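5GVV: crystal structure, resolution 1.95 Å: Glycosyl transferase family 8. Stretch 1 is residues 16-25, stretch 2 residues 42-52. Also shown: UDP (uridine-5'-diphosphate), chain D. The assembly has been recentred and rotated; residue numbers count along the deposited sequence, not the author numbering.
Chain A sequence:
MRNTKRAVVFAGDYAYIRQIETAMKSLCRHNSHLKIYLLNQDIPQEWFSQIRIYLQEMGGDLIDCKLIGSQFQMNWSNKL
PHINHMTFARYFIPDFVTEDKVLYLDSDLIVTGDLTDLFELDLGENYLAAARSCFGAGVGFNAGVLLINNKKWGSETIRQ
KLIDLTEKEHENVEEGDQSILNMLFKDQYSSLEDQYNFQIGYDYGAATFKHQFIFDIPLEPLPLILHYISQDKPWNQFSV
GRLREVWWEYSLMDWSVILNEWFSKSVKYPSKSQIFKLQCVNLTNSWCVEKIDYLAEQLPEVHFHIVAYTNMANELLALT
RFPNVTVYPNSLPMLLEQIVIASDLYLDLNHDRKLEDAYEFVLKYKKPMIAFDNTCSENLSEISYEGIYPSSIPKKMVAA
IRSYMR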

ATOM      1  N   TYR A  16      -2.244  -6.417   3.568  1.00 15.44           N
ATOM      2  CA  TYR A  16      -3.164  -5.528   4.265  1.00 13.06           C
ATOM      3  C   TYR A  16      -2.411  -4.314   4.822  1.00 13.03           C
ATOM      4  O   TYR A  16      -2.942  -3.578   5.657  1.00 11.51           O
ATOM      5  N   ILE A  17      -1.182  -4.089   4.361  1.00 11.01           N
ATOM      6  CA  ILE A  17      -0.356  -3.023   4.934  1.00 11.77           C
ATOM      7  C   ILE A  17      -0.988  -1.621   4.849  1.00 10.98           C
ATOM      8  O   ILE A  17      -0.804  -0.805   5.764  1.00 10.86           O
ATOM      9  N   ARG A  18      -1.742  -1.348   3.779  1.00  9.12           N
ATOM     10  CA  ARG A  18      -2.376  -0.036   3.609  1.00 10.67           C
ATOM     11  C   ARG A  18      -3.461   0.192   4.661  1.00 11.49           C
ATOM     12  O   ARG A  18      -3.691   1.325   5.093  1.00 12.36           O
ATOM     13  N   GLN A  19      -4.121  -0.888   5.071  1.00  9.25           N
ATOM     14  CA  GLN A  19      -5.164  -0.814   6.093  1.00 11.79           C
ATOM     15  C   GLN A  19      -4.539  -0.757   7.485  1.00 12.20           C
ATOM     16  O   GLN A  19      -4.958   0.036   8.331  1.00 10.94           O
ATOM     17  N   ILE A  20      -3.537  -1.600   7.719  1.00  9.91           N
ATOM     18  CA  ILE A  20      -2.823  -1.591   8.991  1.00 10.99           C
ATOM     19  C   ILE A  20      -2.228  -0.216   9.253  1.00  9.41           C
ATOM     20  O   ILE A  20      -2.385   0.331  10.344  1.00 10.03           O
ATOM     21  N   GLU A  21      -1.553   0.350   8.256  1.00  8.82           N
ATOM     22  CA  GLU A  21      -0.882   1.632   8.444  1.00 11.28           C
ATOM     23  C   GLU A  21      -1.870   2.772   8.653  1.00  9.36           C
ATOM     24  O   GLU A  21      -1.624   3.664   9.466  1.00 10.17           O
ATOM     25  N   THR A  22      -2.976   2.746   7.911  1.00  9.74           N
ATOM     26  CA  THR A  22      -4.044   3.728   8.083  1.00  8.89           C
ATOM     27  C   THR A  22      -4.656   3.672   9.487  1.00  9.87           C
ATOM     28  O   THR A  22      -4.894   4.705  10.109  1.00 10.30           O
ATOM     29  N   ALA A  23      -4.913   2.466   9.983  1.00 10.21           N
ATOM     30  CA  ALA A  23      -5.483   2.315  11.323  1.00 11.09           C
ATOM     31  C   ALA A  23      -4.504   2.822  12.378  1.00 11.60           C
ATOM     32  O   ALA A  23      -4.901   3.504  13.327  1.00 10.22           O
HETATM   33  N   MSE A  24      -3.211   2.498  12.221  1.00 10.50           N
HETATM   34  CA  MSE A  24      -2.194   2.979  13.140  1.00  9.25           C
HETATM   35  C   MSE A  24      -2.064   4.468  13.071  1.00 11.79           C
HETATM   36  O   MSE A  24      -1.942   5.142  14.075  1.00 12.59           O
ATOM     37  N   LYS A  25      -2.064   5.039  11.866  1.00 10.40           N
ATOM     38  CA  LYS A  25      -2.005   6.497  11.723  1.00 10.39           C
ATOM     39  C   LYS A  25      -3.131   7.191  12.487  1.00 10.22           C
ATOM     40  O   LYS A  25      -2.897   8.188  13.173  1.00 10.17           O
ATOM     41  N   ASP A  42       4.933 -11.589   7.150  1.00 16.24           N
ATOM     42  CA  ASP A  42       5.641 -11.215   5.929  1.00 15.15           C
ATOM     43  C   ASP A  42       5.860  -9.720   5.703  1.00 15.24           C
ATOM     44  O   ASP A  42       6.219  -9.318   4.598  1.00 16.55           O
ATOM     45  N   ILE A  43       5.664  -8.896   6.728  1.00 14.15           N
ATOM     46  CA  ILE A  43       5.905  -7.460   6.576  1.00 14.09           C
ATOM     47  C   ILE A  43       7.406  -7.143   6.562  1.00 15.07           C
ATOM     48  O   ILE A  43       8.146  -7.545   7.470  1.00 15.00           O
ATOM     49  N   PRO A  44       7.861  -6.433   5.516  1.00 12.39           N
ATOM     50  CA  PRO A  44       9.276  -6.084   5.331  1.00 12.10           C
ATOM     51  C   PRO A  44       9.861  -5.278   6.486  1.00 11.44           C
ATOM     52  O   PRO A  44       9.186  -4.403   7.033  1.00  8.45           O
ATOM     53  N   GLN A  45      11.111  -5.571   6.833  1.00  9.45           N
ATOM     54  CA  GLN A  45      11.781  -4.943   7.965  1.00  9.78           C
ATOM     55  C   GLN A  45      11.941  -3.431   7.800  1.00  9.91           C
ATOM     56  O   GLN A  45      11.941  -2.696   8.792  1.00  9.26           O
ATOM     57  N   GLU A  46      12.087  -2.981   6.553  1.00  8.97           N
ATOM     58  CA  GLU A  46      12.264  -1.562   6.252  1.00  9.32           C
ATOM     59  C   GLU A  46      11.064  -0.737   6.696  1.00 11.40           C
ATOM     60  O   GLU A  46      11.210   0.402   7.152  1.00 12.53           O
ATOM     61  N   TRP A  47       9.876  -1.308   6.545  1.00 10.00           N
ATOM     62  CA  TRP A  47       8.657  -0.636   6.979  1.00 12.12           C
ATOM     63  C   TRP A  47       8.687  -0.458   8.491  1.00 11.07           C
ATOM     64  O   TRP A  47       8.446   0.639   8.995  1.00  9.91           O
ATOM     65  N   PHE A  48       9.007  -1.532   9.208  1.00  9.42           N
ATOM     66  CA  PHE A  48       9.090  -1.483  10.663  1.00 11.94           C
ATOM     67  C   PHE A  48      10.115  -0.471  11.164  1.00 12.75           C
ATOM     68  O   PHE A  48       9.830   0.277  12.098  1.00 13.10           O
ATOM     69  N   SER A  49      11.302  -0.447  10.554  1.00 11.93           N
ATOM     70  CA  SER A  49      12.349   0.486  10.976  1.00 11.55           C
ATOM     71  C   SER A  49      11.894   1.946  10.991  1.00 14.21           C
ATOM     72  O   SER A  49      12.108   2.657  11.978  1.00 11.52           O
ATOM     73  N   GLN A  50      11.260   2.387   9.907  1.00 13.42           N
ATOM     74  CA  GLN A  50      10.833   3.779   9.795  1.00 12.74           C
ATOM     75  C   GLN A  50       9.688   4.127  10.741  1.00 13.51           C
ATOM     76  O   GLN A  50       9.721   5.158  11.424  1.00 13.81           O
ATOM     77  N   ILE A  51       8.664   3.280  10.765  1.00 10.15           N
ATOM     78  CA  ILE A  51       7.487   3.553  11.573  1.00 13.33           C
ATOM     79  C   ILE A  51       7.856   3.494  13.058  1.00 13.38           C
ATOM     80  O   ILE A  51       7.299   4.234  13.874  1.00 11.81           O
ATOM     81  N   ARG A  52       8.805   2.620  13.397  1.00 11.48           N
ATOM     82  CA  ARG A  52       9.265   2.489  14.782  1.00 12.79           C
ATOM     83  C   ARG A  52       9.847   3.804  15.284  1.00 11.66           C
ATOM     84  O   ARG A  52       9.620   4.190  16.425  1.00 13.08           O
TER

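Helices 17-25 and 45-52 run nearly parallel, 9° apart, but their axes come no closer than 13.3 Å. So wide a gap calls for long side chains, and those of I17, I20, E21 and M24 on one side and I43, W47 and I51 on the other all leave the backbone toward the opposing stretch. W47, chi1 t with chi2 at 87°, covers the most ground: its indole is broad enough to reach the first helix and also carries a polar group at its edge.

That polar group makes the one hydrogen bond across the interface. W47 NE1 donates to E21 OE1 at 2.9 Å, and the N-H...O angle of 176° is almost ideally linear. E21 is extended (t, t), so its carboxylate can meet the indole in the ring plane, where the N-H points. Its other oxygen, OE2, is hydrogen-bonded elsewhere in the structure; a carboxylate, with two acceptors, suits this double role.

The ring's face and edge have different apolar neighbours. I17 (t, p) lays CD1 over the six-membered ring of W47, 3.8 Å from its centroid and 18° off the normal, a CH-pi contact well suited to a slim methyl. M24, modelled as selenomethionine (m, t, p), instead approaches the edge, with SE 3.7 Å from W47 CH2; its flexible, polarizable chain fits such a margin.

Branched aliphatic chains fill the space on the flanks. I43 (m, t) brings CD1 to 3.9 Å from I17 CD1 and 4.2 Å from I20 CD1, I20 also being m, t. I51 (m, m) places CG2 3.8 Å from M24 CE.

Y16, the N-cap residue of the first helix, takes no part in this packing: its ring end leads away, and one face lies against UDP, with Y16 CD1 3.2 Å from UDP N3.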

ATOM      1  CB  TYR A  16      -3.817  -6.300   5.418  1.00 16.43           C
ATOM      2  CG  TYR A  16      -5.313  -6.119   5.581  1.00 22.53           C
ATOM      3  CD1 TYR A  16      -6.205  -6.573   4.615  1.00 23.69           C
ATOM      4  CD2 TYR A  16      -5.836  -5.532   6.726  1.00 21.08           C
ATOM      5  CE1 TYR A  16      -7.581  -6.422   4.780  1.00 24.17           C
ATOM      6  CE2 TYR A  16      -7.208  -5.375   6.897  1.00 21.99           C
ATOM      7  CZ  TYR A  16      -8.070  -5.822   5.922  1.00 20.08           C
ATOM      8  OH  TYR A  16      -9.430  -5.672   6.097  1.00 21.65           O
ATOM      9  CB  ILE A  17       1.082  -3.021   4.344  1.00 12.50           C
ATOM     10  CG1 ILE A  17       2.028  -2.199   5.226  1.00  9.98           C
ATOM     11  CG2 ILE A  17       1.080  -2.506   2.904  1.00 11.70           C
ATOM     12  CD1 ILE A  17       2.309  -2.837   6.590  1.00 13.38           C
ATOM     13  CB  ARG A  18      -2.969   0.130   2.201  1.00 13.02           C
ATOM     14  CG  ARG A  18      -1.936   0.405   1.108  1.00 12.76           C
ATOM     15  CD  ARG A  18      -2.584   0.596  -0.260  1.00 13.88           C
ATOM     16  NE  ARG A  18      -3.367   1.828  -0.334  1.00 13.49           N
ATOM     17  CZ  ARG A  18      -4.685   1.861  -0.505  1.00 14.23           C
ATOM     18  NH1 ARG A  18      -5.363   0.728  -0.624  1.00 16.67           N
ATOM     19  NH2 ARG A  18      -5.325   3.024  -0.558  1.00 12.15           N
ATOM     20  CB  GLN A  19      -6.102  -2.023   5.988  1.00 10.87           C
ATOM     21  CG  GLN A  19      -6.974  -2.053   4.725  1.00 13.22           C
ATOM     22  CD  GLN A  19      -6.176  -2.245   3.441  1.00 16.09           C
ATOM     23  OE1 GLN A  19      -5.281  -3.088   3.373  1.00 18.40           O
ATOM     24  NE2 GLN A  19      -6.484  -1.449   2.425  1.00 14.27           N
ATOM     25  CB  ILE A  20      -1.687  -2.635   9.015  1.00 13.17           C
ATOM     26  CG1 ILE A  20      -2.246  -4.042   8.803  1.00 12.39           C
ATOM     27  CG2 ILE A  20      -0.892  -2.556  10.329  1.00  9.77           C
ATOM     28  CD1 ILE A  20      -1.168  -5.091   8.552  1.00 14.49           C
ATOM     29  CB  GLU A  21       0.062   1.946   7.271  1.00  9.95           C
ATOM     30  CG  GLU A  21       0.971   3.140   7.550  1.00  9.49           C
ATOM     31  CD  GLU A  21       2.054   3.334   6.502  1.00 15.59           C
ATOM     32  OE1 GLU A  21       2.302   2.399   5.707  1.00 16.04           O
ATOM     33  OE2 GLU A  21       2.657   4.430   6.482  1.00 15.74           O
ATOM     34  CB  THR A  22      -5.147   3.534   7.037  1.00 11.20           C
ATOM     35  OG1 THR A  22      -4.606   3.776   5.731  1.00 13.01           O
ATOM     36  CG2 THR A  22      -6.296   4.505   7.278  1.00  9.33           C
ATOM     37  CB  ALA A  23      -5.845   0.873  11.584  1.00 10.22           C
HETATM   38  CB  MSE A  24      -0.800   2.301  12.919  1.00 30.00           C
HETATM   39  CG  MSE A  24      -0.771   0.829  13.256  1.00 30.00           C
HETATM   40 SE   MSE A  24       1.010   0.063  12.720  1.00 30.00          SE
HETATM   41  CE  MSE A  24       1.860   1.550  13.615  1.00 30.00           C
ATOM     42  CB  LYS A  25      -2.039   6.909  10.248  1.00  9.94           C
ATOM     43  CG  LYS A  25      -0.673   6.873   9.579  1.00 13.54           C
ATOM     44  CD  LYS A  25      -0.632   7.674   8.278  1.00 14.18           C
ATOM     45  CE  LYS A  25      -1.314   6.952   7.135  1.00 16.78           C
ATOM     46  NZ  LYS A  25      -0.888   7.493   5.799  1.00 11.30           N
ATOM     47  CB  ASP A  42       4.918 -11.816   4.719  1.00 16.54           C
ATOM     48  CG  ASP A  42       3.500 -11.282   4.559  1.00 16.69           C
ATOM     49  OD1 ASP A  42       2.934 -10.730   5.534  1.00 14.46           O
ATOM     50  OD2 ASP A  42       2.947 -11.423   3.451  1.00 20.03           O
ATOM     51  CB  ILE A  43       5.171  -6.626   7.646  1.00 13.59           C
ATOM     52  CG1 ILE A  43       3.664  -6.902   7.601  1.00 13.70           C
ATOM     53  CG2 ILE A  43       5.415  -5.136   7.435  1.00 12.61           C
ATOM     54  CD1 ILE A  43       2.873  -6.136   8.652  1.00 12.66           C
ATOM     55  CB  PRO A  44       9.254  -5.235   4.060  1.00 12.05           C
ATOM     56  CG  PRO A  44       8.107  -5.786   3.280  1.00 11.36           C
ATOM     57  CD  PRO A  44       7.059  -6.093   4.324  1.00 13.07           C
ATOM     58  CB  GLN A  45      13.157  -5.583   8.167  1.00 10.90           C
ATOM     59  CG  GLN A  45      13.117  -6.995   8.750  1.00 11.99           C
ATOM     60  CD  GLN A  45      14.416  -7.746   8.536  1.00 13.60           C
ATOM     61  OE1 GLN A  45      14.733  -8.146   7.414  1.00 14.45           O
ATOM     62  NE2 GLN A  45      15.178  -7.937   9.607  1.00 12.42           N
ATOM     63  CB  GLU A  46      12.488  -1.347   4.749  1.00 12.00           C
ATOM     64  CG  GLU A  46      13.848  -1.819   4.231  1.00 10.99           C
ATOM     65  CD  GLU A  46      13.865  -3.285   3.855  1.00 11.30           C
ATOM     66  OE1 GLU A  46      12.867  -3.988   4.108  1.00 11.92           O
ATOM     67  OE2 GLU A  46      14.886  -3.738   3.297  1.00 14.59           O
ATOM     68  CB  TRP A  47       7.420  -1.430   6.547  1.00  8.97           C
ATOM     69  CG  TRP A  47       6.112  -0.749   6.893  1.00 10.99           C
ATOM     70  CD1 TRP A  47       5.435   0.175   6.143  1.00 14.27           C
ATOM     71  CD2 TRP A  47       5.337  -0.943   8.079  1.00 11.72           C
ATOM     72  NE1 TRP A  47       4.283   0.566   6.795  1.00 11.16           N
ATOM     73  CE2 TRP A  47       4.205  -0.107   7.989  1.00 12.09           C
ATOM     74  CE3 TRP A  47       5.493  -1.746   9.212  1.00 13.30           C
ATOM     75  CZ2 TRP A  47       3.231  -0.052   8.990  1.00 13.57           C
ATOM     76  CZ3 TRP A  47       4.525  -1.691  10.206  1.00 14.64           C
ATOM     77  CH2 TRP A  47       3.408  -0.851  10.086  1.00 12.86           C
ATOM     78  CB  PHE A  48       9.432  -2.867  11.223  1.00  9.89           C
ATOM     79  CG  PHE A  48       8.233  -3.717  11.502  1.00 11.60           C
ATOM     80  CD1 PHE A  48       7.513  -3.549  12.677  1.00 13.89           C
ATOM     81  CD2 PHE A  48       7.833  -4.693  10.600  1.00 11.96           C
ATOM     82  CE1 PHE A  48       6.404  -4.331  12.949  1.00 14.69           C
ATOM     83  CE2 PHE A  48       6.724  -5.484  10.860  1.00 14.08           C
ATOM     84  CZ  PHE A  48       6.008  -5.303  12.039  1.00 14.24           C
ATOM     85  CB  SER A  49      13.603   0.328  10.116  1.00 16.10           C
ATOM     86  OG  SER A  49      14.218  -0.922  10.362  1.00 20.19           O
ATOM     87  CB  GLN A  50      10.419   4.100   8.358  1.00 16.06           C
ATOM     88  CG  GLN A  50      10.074   5.573   8.154  1.00 18.65           C
ATOM     89  CD  GLN A  50      11.266   6.484   8.394  1.00 22.12           C
ATOM     90  OE1 GLN A  50      12.185   6.538   7.582  1.00 24.07           O
ATOM     91  NE2 GLN A  50      11.259   7.195   9.517  1.00 19.53           N
ATOM     92  CB  ILE A  51       6.352   2.556  11.259  1.00 13.10           C
ATOM     93  CG1 ILE A  51       6.023   2.564   9.766  1.00 12.04           C
ATOM     94  CG2 ILE A  51       5.105   2.875  12.076  1.00 14.36           C
ATOM     95  CD1 ILE A  51       5.727   3.950   9.208  1.00 14.91           C
ATOM     96  CB  ARG A  52      10.305   1.370  14.915  1.00 13.36           C
ATOM     97  CG  ARG A  52      10.916   1.250  16.309  1.00 15.19           C
ATOM     98  CD  ARG A  52      11.853   0.057  16.414  1.00 16.00           C
ATOM     99  NE  ARG A  52      11.139  -1.195  16.194  1.00 15.00           N
ATOM    100  CZ  ARG A  52      11.418  -2.054  15.218  1.00 18.82           C
ATOM    101  NH1 ARG A  52      12.414  -1.811  14.371  1.00 17.18           N
ATOM    102  NH2 ARG A  52      10.706  -3.167  15.092  1.00 18.03           N
TER
HETATM  103  N1  UDP D 502      -6.781  -9.416   7.886  1.00 27.81           N
HETATM  104  C2  UDP D 502      -5.576  -9.337   7.216  1.00 25.27           C
HETATM  105  N3  UDP D 502      -5.518  -9.497   5.844  1.00 25.22           N
HETATM  106  C4  UDP D 502      -6.676  -9.742   5.132  1.00 29.07           C
HETATM  107  C5  UDP D 502      -7.892  -9.819   5.810  1.00 28.52           C
HETATM  108  C6  UDP D 502      -7.914  -9.770   7.203  1.00 27.23           C
HETATM  109  O2  UDP D 502      -4.547  -9.121   7.851  1.00 25.44           O
HETATM  110  O4  UDP D 502      -6.625  -9.882   3.906  1.00 23.68           O
HETATM  111  C1' UDP D 502      -6.801  -9.237   9.354  1.00 28.47           C
HETATM  112  C2' UDP D 502      -7.026  -7.768   9.681  1.00 26.04           C
HETATM  113  O2' UDP D 502      -6.333  -7.416  10.857  1.00 25.45           O
HETATM  114  C3' UDP D 502      -8.511  -7.690   9.948  1.00 24.65           C
HETATM  115  C4' UDP D 502      -8.798  -9.060  10.548  1.00 29.91           C
HETATM  116  O4' UDP D 502      -7.885  -9.950   9.929  1.00 30.58           O
HETATM  117  O3' UDP D 502      -8.812  -6.634  10.836  1.00 23.97           O
HETATM  118  C5' UDP D 502     -10.239  -9.512  10.323  1.00 28.80           C
HETATM  119  O5' UDP D 502     -10.660  -9.061   9.054  1.00 27.47           O
HETATM  120  PA  UDP D 502     -11.950  -8.110   8.961  1.00 25.16           P
HETATM  121  O1A UDP D 502     -11.641  -6.905   9.757  1.00 17.64           O
HETATM  122  O2A UDP D 502     -12.257  -7.781   7.549  1.00 25.77           O
HETATM  123  O3A UDP D 502     -13.158  -8.958   9.620  1.00 30.19           O
HETATM  124  PB  UDP D 502     -14.502  -8.275  10.204  1.00 28.27           P
HETATM  125  O1B UDP D 502     -15.253  -9.251  11.028  1.00 31.12           O
HETATM  126  O2B UDP D 502     -15.352  -7.875   9.060  1.00 21.93           O
HETATM  127  O3B UDP D 502     -14.153  -7.085  11.018  1.00 19.02           O